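PDB 3B55: succinoglycan biosynthesis protein from Bacillus cereus ATCC 14579, which binds a calcium ion and, as a member of the erythromycin esterase family, is probably an enzyme, its substrate not established. Local coordinates for residues E114-A119 and R167-D172; Q174-N179 and R260-F265. The protein carries 1 engineered substitution. One frame throughout, in Å; residues are numbered along the deposited sequence.

Interaction 1 of 2, residues E114-A119 and R167-D172; sequences EGWDRA and RVIGMD
Strand 167-172 is the outermost parallel strand at one end of the eight-stranded mixed sheet, and here it meets the corner at which the chain leaves neighbouring strand 109-112 and enters helix 116-128. A single parallel bridge, G115 with D172, carries the pairing just past the turn. D172 N donates to E114 O (2.8 Å) from well above the carbonyl plane, whereas W116 N reaches D172 O (2.8 Å) in the plane of that carbonyl, at an N-H...O angle of 152°. The W116 side chain then runs along the strand. Its CB rests against G170 O at 3.0 Å; CG is anti to the backbone N (chi1 164°), which brings the ring's CE3 edge to the same oxygen, 3.2 Å away and near the ring plane. Farther out, CZ3 touches I169 CG2 at 3.8 Å, the two side chains lying side by side and pointing the same way. The indole NE1 makes a weak hydrogen bond to N258 of helix 250-268. One turn into the helix, A119 CB comes down on the strand backbone, 3.3 Å from G170 N. That amide is satisfied by a water, which accepts from G170 N and donates to W116 O at 2.9 Å while sitting over one face of the indole, offset toward its rim.

Interaction 2 of 2, residues Q174-N179 and R260-F265; sequences QSVNEN and RIIEQF
V176 is the bump of this contact: it projects from the loop that links strand 167-172 to helix 178-192 into a shallow hollow on helix 250-268. The hollow is lined by I261, I262 and F265, three residues on one side of that helix, and the two valine methyls divide it between them. CG1, anti to the backbone N (chi1 178°), goes to I262 and meets its CG1 at 4.1 Å, the two side chains crossing at about a right angle. CG2 makes the closer contact, 3.4 Å from F265 CB and close also to CG at the root of the ring, with I261 CG2 at 4.0 Å bounding it on the side one helical turn back. I261 offers this branch alone to the valine, since its CG1 arm leads away towards W116.

F265 answers with a bump of its own. Its CG is anti to the backbone N (chi1 176°), so the ring leaves the helix and reaches along the loop past V176. There CE2 lies 3.7 Å from S175 CA, and at the ring edge, near its plane, the same atom is 3.7 Å from Q174 O. Loop and helix thus interlock by shape, valine against the helix and phenylalanine against the loop backbone, in contacts that are apolar apart from that ring-edge approach to a carbonyl. The S175 side chain leaves the backbone away from the helix, and its OG is hydrogen-bonded to D117 OD2.

Around this core, Y181 of helix 178-192 touches both V176 and I262, A231 of helix 221-240 packs on I262, and T210 pairs with V176 through the backbone, so that this face of helix 250-268 meets the loop after strand 167-172, helix 178-192 and helix 221-240.

Overall arrangement
Interactions 1 and 2 follow one another along the chain, strand 167-172 running on through the loop into helix 178-192, and their centres lie 11 Å apart. D117 joins them: its OD2 probably accepts a hydrogen bond from N177 N at 2.9 Å, and its O one from N179 ND2, fastening the start of helix 116-128 to the start of helix 178-192. W116 CG also packs on I261 CG1 at 3.7 Å. Interaction 1 lies beside the calcium site of H85 and E113, and interaction 2 approaches it through Q174. The D172 side chain lies about 6 Å from the ion and that of Q174 about 7 Å, while M171 packs against E113 itself.

Interaction 1 of 2, residues E114-A119 and R167-D172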
loop_
_atom_site.group_PDB
_atom_site.type_symbol
_atom_site.label_atom_id
_atom_site.label_comp_id
_atom_site.label_asym_id
_atom_site.label_seq_id
_atom_site.Cartn_x
_atom_site.Cartn_y
_atom_site.Cartn_z
ATOM N N GLU A 114 -1.937 5.111 0.850
ATOM C CA GLU A 114 -2.700 6.316 1.137
ATOM C C GLU A 114 -1.838 7.521 0.772
ATOM O O GLU A 114 -0.612 7.424 0.720
ATOM C CB GLU A 114 -3.053 6.330 2.630
ATOM C CG GLU A 114 -3.860 7.527 3.100
ATOM C CD GLU A 114 -5.172 7.655 2.361
ATOM O OE1 GLU A 114 -5.152 8.083 1.188
ATOM O OE2 GLU A 114 -6.219 7.320 2.952
ATOM N N GLY A 115 -2.480 8.650 0.507
ATOM C CA GLY A 115 -1.736 9.841 0.152
ATOM C C GLY A 115 -0.713 10.192 1.215
ATOM O O GLY A 115 -0.985 10.106 2.414
ATOM N N TRP A 116 0.478 10.580 0.770
ATOM C CA TRP A 116 1.550 10.954 1.677
ATOM C C TRP A 116 1.136 12.122 2.567
ATOM O O TRP A 116 1.483 12.149 3.745
ATOM C CB TRP A 116 2.811 11.300 0.874
ATOM C CG TRP A 116 3.857 12.051 1.644
ATOM C CD1 TRP A 116 3.838 13.377 1.981
ATOM C CD2 TRP A 116 5.089 11.527 2.153
ATOM N NE1 TRP A 116 4.985 13.711 2.666
ATOM C CE2 TRP A 116 5.770 12.593 2.783
ATOM C CE3 TRP A 116 5.685 10.260 2.134
ATOM C CZ2 TRP A 116 7.021 12.428 3.394
ATOM C CZ3 TRP A 116 6.932 10.096 2.742
ATOM C CH2 TRP A 116 7.584 11.176 3.361
ATOM N N ASP A 117 0.398 13.079 2.010
ATOM C CA ASP A 117 -0.039 14.234 2.790
ATOM C C ASP A 117 -1.053 13.880 3.869
ATOM O O ASP A 117 -0.957 14.349 5.006
ATOM C CB ASP A 117 -0.635 15.324 1.885
ATOM C CG ASP A 117 -1.681 14.792 0.927
ATOM O OD1 ASP A 117 -2.347 13.786 1.252
ATOM O OD2 ASP A 117 -1.847 15.390 -0.156
ATOM N N ARG A 118 -2.027 13.052 3.515
ATOM C CA ARG A 118 -3.061 12.656 4.455
ATOM C C ARG A 118 -2.462 11.847 5.608
ATOM O O ARG A 118 -2.856 12.018 6.764
ATOM C CB ARG A 118 -4.151 11.869 3.705
ATOM C CG ARG A 118 -4.758 12.686 2.558
ATOM C CD ARG A 118 -5.682 11.911 1.617
ATOM N NE ARG A 118 -7.029 11.757 2.150
ATOM C CZ ARG A 118 -8.138 12.094 1.501
ATOM N NH1 ARG A 118 -8.080 12.615 0.277
ATOM N NH2 ARG A 118 -9.311 11.889 2.076
ATOM N N ALA A 119 -1.487 10.997 5.302
ATOM C CA ALA A 119 -0.852 10.178 6.332
ATOM C C ALA A 119 -0.046 11.011 7.338
ATOM O O ALA A 119 0.205 10.560 8.453
ATOM C CB ALA A 119 0.044 9.127 5.689
ATOM N N ARG A 167 5.687 4.205 12.936
ATOM C CA ARG A 167 5.396 5.419 12.175
ATOM C C ARG A 167 4.441 5.092 11.032
ATOM O O ARG A 167 4.485 3.997 10.470
ATOM C CB ARG A 167 6.678 6.009 11.580
ATOM C CG ARG A 167 7.816 6.210 12.565
ATOM C CD ARG A 167 7.457 7.175 13.689
ATOM N NE ARG A 167 7.031 8.492 13.214
ATOM C CZ ARG A 167 7.737 9.269 12.397
ATOM N NH1 ARG A 167 8.918 8.872 11.941
ATOM N NH2 ARG A 167 7.259 10.452 12.035
ATOM N N VAL A 168 3.577 6.042 10.690
ATOM C CA VAL A 168 2.628 5.844 9.605
ATOM C C VAL A 168 2.978 6.729 8.422
ATOM O O VAL A 168 2.969 7.951 8.524
ATOM C CB VAL A 168 1.186 6.151 10.050
ATOM C CG1 VAL A 168 0.263 6.197 8.842
ATOM C CG2 VAL A 168 0.715 5.083 11.013
ATOM N N ILE A 169 3.282 6.096 7.294
ATOM C CA ILE A 169 3.646 6.818 6.075
ATOM C C ILE A 169 2.658 6.542 4.940
ATOM O O ILE A 169 2.062 5.464 4.865
ATOM C CB ILE A 169 5.078 6.410 5.585
ATOM C CG1 ILE A 169 6.141 6.849 6.596
ATOM C CG2 ILE A 169 5.372 7.018 4.219
ATOM C CD1 ILE A 169 6.409 5.828 7.677
ATOM N N GLY A 170 2.497 7.527 4.064
ATOM C CA GLY A 170 1.616 7.388 2.921
ATOM C C GLY A 170 2.459 7.404 1.654
ATOM O O GLY A 170 3.237 8.336 1.427
HETATM N N MSE A 171 2.318 6.384 0.817
HETATM C CA MSE A 171 3.102 6.335 -0.404
HETATM C C MSE A 171 2.362 6.857 -1.639
HETATM O O MSE A 171 2.976 7.043 -2.691
HETATM C CB MSE A 171 3.586 4.906 -0.651
HETATM C CG MSE A 171 2.490 3.933 -1.039
HETATM SE SE MSE A 171 3.160 2.135 -1.326
HETATM C CE MSE A 171 1.497 1.162 -1.109
ATOM N N ASP A 172 1.058 7.106 -1.516
ATOM C CA ASP A 172 0.287 7.587 -2.663
ATOM C C ASP A 172 0.371 9.097 -2.873
ATOM O O ASP A 172 0.631 9.853 -1.934
ATOM C CB ASP A 172 -1.177 7.171 -2.538
ATOM C CG ASP A 172 -1.830 6.969 -3.882
ATOM O OD1 ASP A 172 -1.239 7.401 -4.895
ATOM O OD2 ASP A 172 -2.934 6.389 -3.931
HETATM O O HOH W 1 3.474 10.357 4.801
HETATM O O HOH W 2 0.227 12.779 -1.129
#

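Interaction 2 of 2, residues Q174-N179 and R260-F265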
loop_
_atom_site.group_PDB
_atom_site.type_symbol
_atom_site.label_atom_id
_atom_site.label_comp_id
_atom_site.label_asym_id
_atom_site.label_seq_id
_atom_site.Cartn_x
_atom_site.Cartn_y
_atom_site.Cartn_z
ATOM N N GLN A 174 -2.206 11.172 -4.892
ATOM C CA GLN A 174 -3.362 11.621 -5.649
ATOM C C GLN A 174 -3.569 13.112 -5.394
ATOM O O GLN A 174 -4.431 13.752 -6.000
ATOM C CB GLN A 174 -4.594 10.817 -5.234
ATOM C CG GLN A 174 -4.308 9.325 -5.111
ATOM C CD GLN A 174 -5.350 8.458 -5.793
ATOM O OE1 GLN A 174 -5.516 8.512 -7.012
ATOM N NE2 GLN A 174 -6.056 7.652 -5.008
ATOM N N SER A 175 -2.756 13.658 -4.493
ATOM C CA SER A 175 -2.824 15.069 -4.141
ATOM C C SER A 175 -1.641 15.475 -3.259
ATOM O O SER A 175 -0.929 14.635 -2.713
ATOM C CB SER A 175 -4.128 15.369 -3.397
ATOM O OG SER A 175 -4.132 14.751 -2.122
ATOM N N VAL A 176 -1.438 16.780 -3.138
ATOM C CA VAL A 176 -0.368 17.342 -2.322
ATOM C C VAL A 176 -0.988 18.515 -1.582
ATOM O O VAL A 176 -0.912 19.663 -2.037
ATOM C CB VAL A 176 0.783 17.874 -3.186
ATOM C CG1 VAL A 176 1.844 18.498 -2.294
ATOM C CG2 VAL A 176 1.369 16.745 -4.023
ATOM N N ASN A 177 -1.607 18.227 -0.445
ATOM C CA ASN A 177 -2.258 19.276 0.324
ATOM C C ASN A 177 -1.273 20.267 0.925
ATOM O O ASN A 177 -0.061 20.093 0.846
ATOM C CB ASN A 177 -3.146 18.656 1.406
ATOM C CG ASN A 177 -4.165 17.678 0.825
ATOM O OD1 ASN A 177 -4.647 17.865 -0.298
ATOM N ND2 ASN A 177 -4.503 16.640 1.585
ATOM N N GLU A 178 -1.814 21.308 1.538
ATOM C CA GLU A 178 -1.022 22.371 2.129
ATOM C C GLU A 178 -0.088 21.971 3.280
ATOM O O GLU A 178 0.954 22.604 3.471
ATOM C CB GLU A 178 -1.969 23.495 2.562
ATOM C CG GLU A 178 -1.322 24.855 2.715
ATOM C CD GLU A 178 -2.350 25.975 2.758
ATOM O OE1 GLU A 178 -1.958 27.144 2.977
ATOM O OE2 GLU A 178 -3.553 25.683 2.564
ATOM N N ASN A 179 -0.426 20.935 4.042
ATOM C CA ASN A 179 0.448 20.541 5.147
ATOM C C ASN A 179 1.847 20.164 4.675
ATOM O O ASN A 179 2.826 20.389 5.381
ATOM C CB ASN A 179 -0.165 19.394 5.968
ATOM C CG ASN A 179 -0.672 18.245 5.106
ATOM O OD1 ASN A 179 -0.632 18.301 3.872
ATOM N ND2 ASN A 179 -1.144 17.189 5.759
ATOM N N ARG A 260 10.092 16.074 -2.671
ATOM C CA ARG A 260 10.087 15.012 -3.667
ATOM C C ARG A 260 8.648 14.639 -4.036
ATOM O O ARG A 260 8.362 14.267 -5.170
ATOM C CB ARG A 260 10.801 13.783 -3.118
ATOM C CG ARG A 260 11.073 12.743 -4.169
ATOM C CD ARG A 260 12.232 13.171 -5.048
ATOM N NE ARG A 260 12.349 12.329 -6.235
ATOM C CZ ARG A 260 11.626 12.492 -7.338
ATOM N NH1 ARG A 260 10.735 13.469 -7.410
ATOM N NH2 ARG A 260 11.790 11.673 -8.366
ATOM N N ILE A 261 7.743 14.728 -3.068
ATOM C CA ILE A 261 6.344 14.394 -3.312
ATOM C C ILE A 261 5.720 15.350 -4.333
ATOM O O ILE A 261 4.934 14.928 -5.179
ATOM C CB ILE A 261 5.529 14.439 -2.002
ATOM C CG1 ILE A 261 6.016 13.341 -1.050
ATOM C CG2 ILE A 261 4.047 14.277 -2.301
ATOM C CD1 ILE A 261 5.773 11.921 -1.546
ATOM N N ILE A 262 6.071 16.630 -4.244
ATOM C CA ILE A 262 5.558 17.645 -5.157
ATOM C C ILE A 262 6.011 17.348 -6.586
ATOM O O ILE A 262 5.240 17.526 -7.536
ATOM C CB ILE A 262 6.049 19.054 -4.756
ATOM C CG1 ILE A 262 5.748 19.308 -3.277
ATOM C CG2 ILE A 262 5.361 20.105 -5.619
ATOM C CD1 ILE A 262 6.358 20.578 -2.728
ATOM N N GLU A 263 7.260 16.911 -6.747
ATOM C CA GLU A 263 7.768 16.569 -8.073
ATOM C C GLU A 263 7.056 15.323 -8.596
ATOM O O GLU A 263 6.738 15.229 -9.786
ATOM C CB GLU A 263 9.263 16.278 -8.032
ATOM C CG GLU A 263 10.162 17.482 -7.802
ATOM C CD GLU A 263 11.629 17.104 -7.880
ATOM O OE1 GLU A 263 12.150 16.942 -9.007
ATOM O OE2 GLU A 263 12.252 16.949 -6.809
ATOM N N GLN A 264 6.819 14.363 -7.703
ATOM C CA GLN A 264 6.148 13.129 -8.090
ATOM C C GLN A 264 4.749 13.438 -8.602
ATOM O O GLN A 264 4.313 12.898 -9.624
ATOM C CB GLN A 264 6.055 12.166 -6.906
ATOM C CG GLN A 264 7.384 11.530 -6.495
ATOM C CD GLN A 264 7.244 10.685 -5.248
ATOM O OE1 GLN A 264 6.169 10.616 -4.653
ATOM N NE2 GLN A 264 8.332 10.056 -4.831
ATOM N N PHE A 265 4.055 14.319 -7.891
ATOM C CA PHE A 265 2.710 14.688 -8.282
ATOM C C PHE A 265 2.685 15.459 -9.602
ATOM O O PHE A 265 1.936 15.108 -10.508
ATOM C CB PHE A 265 2.042 15.504 -7.165
ATOM C CG PHE A 265 0.673 16.013 -7.521
ATOM C CD1 PHE A 265 0.510 17.236 -8.172
ATOM C CD2 PHE A 265 -0.456 15.242 -7.257
ATOM C CE1 PHE A 265 -0.759 17.680 -8.552
ATOM C CE2 PHE A 265 -1.728 15.678 -7.637
ATOM C CZ PHE A 265 -1.876 16.900 -8.286
#